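Side-chain contact in leucyl-trna synthetase (Plasmodium falciparum, PDB 5FOD), which is the editing domain of a class I leucyl-tRNA synthetase, which probably hydrolyses wrongly charged tRNA and is the target of antimalarial benzoxaboroles: residues 251-255 against 256-260. The protein carries 1 engineered substitution. Residues are numbered along the deposited sequence; the frame is centred on the assembly and turned at random.
Sequences YNLKE and EQLKN
With CG anti to its own carbonyl carbon (chi1 -68°) and the chain nearly straight at chi2, Q257 reaches back along the backbone and sets its amide oxygen before the peptide N-H of K254. The bond from K254 N to Q257 OE1 is 3.0 Å long and fairly straight, 158° at the hydrogen, and the donor stands tilted from the plane of the amide. Q257 OE1 also lies 3.5 Å from L253 CD2. Glutamine suits the position because its two ends do different work: while OE1 takes the backbone hydrogen, NE2 makes a weak hydrogen bond to G193 O.

The backbone answers in the other direction, Q257 N donating to K254 O over 2.9 Å, so that K254 and Q257 are joined twice, once through the side chain and once through the main chain. Together with the bond from L258 N to E255 O, at 3.2 Å, this i to i+3 pattern marks a short 3-10 turn in the loop between helix 244-250 and strand 266-267 of the editing domain.

On the outer side, E256 turns at chi2 (-86°) and brings its carboxylate alongside K254: E256 OE1 lies 3.2 Å from K254 CB, and E256 OE2 is near K254 CD. The exposed lysine offers a long aliphatic chain to lie against, while its amine stays beyond, K254 NZ 5.9 Å from E256 OE2. The CB bond of E255 points away from 256-260, although CB still touches E256 N, and its carboxylate suits K244, whose NZ forms a salt bridge with OE2. Apolar leucines fit the buried side: L253 CD1 and L258 CD2 approach loosely to 4.3 Å, L253 resting also on L209 of strand 206-210 and L258 on K244 of the preceding helix.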
loop_
_atom_site.group_PDB
_atom_site.type_symbol
_atom_site.label_atom_id
_atom_site.label_comp_id
_atom_site.label_asym_id
_atom_site.label_seq_id
_atom_site.Cartn_x
_atom_site.Cartn_y
_atom_site.Cartn_z
ATOM N N TYR A 251 15.096 8.494 -8.704
ATOM C CA TYR A 251 14.024 8.723 -7.749
ATOM C C TYR A 251 14.599 9.446 -6.527
ATOM O O TYR A 251 15.813 9.545 -6.371
ATOM C CB TYR A 251 13.383 7.385 -7.344
ATOM C CG TYR A 251 12.672 6.624 -8.451
ATOM C CD1 TYR A 251 11.400 7.026 -8.902
ATOM C CD2 TYR A 251 13.253 5.481 -9.033
ATOM C CE1 TYR A 251 10.744 6.329 -9.900
ATOM C CE2 TYR A 251 12.603 4.779 -10.024
ATOM C CZ TYR A 251 11.358 5.211 -10.450
ATOM O OH TYR A 251 10.744 4.519 -11.435
ATOM N N ASN A 252 13.728 9.898 -5.635
ATOM C CA ASN A 252 14.150 10.457 -4.355
ATOM C C ASN A 252 14.496 9.356 -3.344
ATOM O O ASN A 252 13.883 9.256 -2.279
ATOM C CB ASN A 252 13.078 11.416 -3.798
ATOM C CG ASN A 252 12.898 12.652 -4.671
ATOM O OD1 ASN A 252 13.831 13.128 -5.311
ATOM N ND2 ASN A 252 11.692 13.162 -4.708
ATOM N N LEU A 253 15.480 8.544 -3.716
ATOM C CA LEU A 253 16.074 7.529 -2.867
ATOM C C LEU A 253 17.561 7.803 -2.615
ATOM O O LEU A 253 18.261 8.306 -3.489
ATOM C CB LEU A 253 15.950 6.145 -3.521
ATOM C CG LEU A 253 14.566 5.521 -3.553
ATOM C CD1 LEU A 253 14.652 4.244 -4.341
ATOM C CD2 LEU A 253 14.048 5.265 -2.143
ATOM N N LYS A 254 18.024 7.447 -1.419
ATOM C CA LYS A 254 19.420 7.458 -1.091
ATOM C C LYS A 254 19.697 6.065 -0.623
ATOM O O LYS A 254 18.834 5.443 -0.021
ATOM C CB LYS A 254 19.727 8.468 0.001
ATOM C CG LYS A 254 19.232 9.882 -0.272
ATOM C CD LYS A 254 19.244 10.740 0.990
ATOM C CE LYS A 254 19.220 12.233 0.655
ATOM N NZ LYS A 254 17.942 12.669 0.011
ATOM N N GLU A 255 20.901 5.591 -0.872
ATOM C CA GLU A 255 21.182 4.159 -0.731
ATOM C C GLU A 255 21.101 3.619 0.687
ATOM O O GLU A 255 20.994 2.410 0.879
ATOM C CB GLU A 255 22.512 3.806 -1.377
ATOM C CG GLU A 255 23.781 4.080 -0.594
ATOM C CD GLU A 255 24.963 3.432 -1.303
ATOM O OE1 GLU A 255 25.325 3.913 -2.413
ATOM O OE2 GLU A 255 25.489 2.415 -0.783
ATOM N N GLU A 256 21.143 4.508 1.671
ATOM C CA GLU A 256 20.991 4.123 3.072
ATOM C C GLU A 256 19.523 3.857 3.475
ATOM O O GLU A 256 19.269 3.455 4.590
ATOM C CB GLU A 256 21.671 5.155 4.008
ATOM C CG GLU A 256 20.894 6.435 4.316
ATOM C CD GLU A 256 21.066 7.560 3.297
ATOM O OE1 GLU A 256 21.731 7.363 2.246
ATOM O OE2 GLU A 256 20.520 8.662 3.559
ATOM N N GLN A 257 18.573 4.150 2.590
ATOM C CA GLN A 257 17.179 3.748 2.765
ATOM C C GLN A 257 17.001 2.304 2.297
ATOM O O GLN A 257 15.960 1.732 2.555
ATOM C CB GLN A 257 16.209 4.641 1.960
ATOM C CG GLN A 257 16.128 6.079 2.459
ATOM C CD GLN A 257 15.295 6.972 1.548
ATOM O OE1 GLN A 257 15.604 7.113 0.377
ATOM N NE2 GLN A 257 14.225 7.540 2.071
ATOM N N LEU A 258 17.985 1.742 1.602
ATOM C CA LEU A 258 17.894 0.420 0.992
ATOM C C LEU A 258 18.448 -0.693 1.892
ATOM O O LEU A 258 18.762 -1.758 1.402
ATOM C CB LEU A 258 18.589 0.391 -0.382
ATOM C CG LEU A 258 18.237 1.558 -1.335
ATOM C CD1 LEU A 258 18.968 1.473 -2.658
ATOM C CD2 LEU A 258 16.744 1.626 -1.590
ATOM N N LYS A 259 18.498 -0.503 3.201
ATOM C CA LYS A 259 19.175 -1.497 4.048
ATOM C C LYS A 259 18.293 -2.121 5.116
ATOM O O LYS A 259 18.798 -2.696 6.054
ATOM C CB LYS A 259 20.453 -0.869 4.627
ATOM C CG LYS A 259 21.478 -0.493 3.548
ATOM C CD LYS A 259 22.932 -0.655 3.991
ATOM C CE LYS A 259 23.230 0.061 5.298
ATOM N NZ LYS A 259 22.791 1.492 5.305
ATOM N N ASN A 260 16.966 -2.027 4.939
ATOM C CA ASN A 260 15.987 -2.599 5.858
ATOM C C ASN A 260 15.898 -4.111 5.727
ATOM O O ASN A 260 15.544 -4.608 4.649
ATOM C CB ASN A 260 14.559 -2.034 5.618
ATOM C CG ASN A 260 14.415 -0.542 5.934
ATOM O OD1 ASN A 260 15.322 0.115 6.483
ATOM N ND2 ASN A 260 13.215 -0.017 5.673
#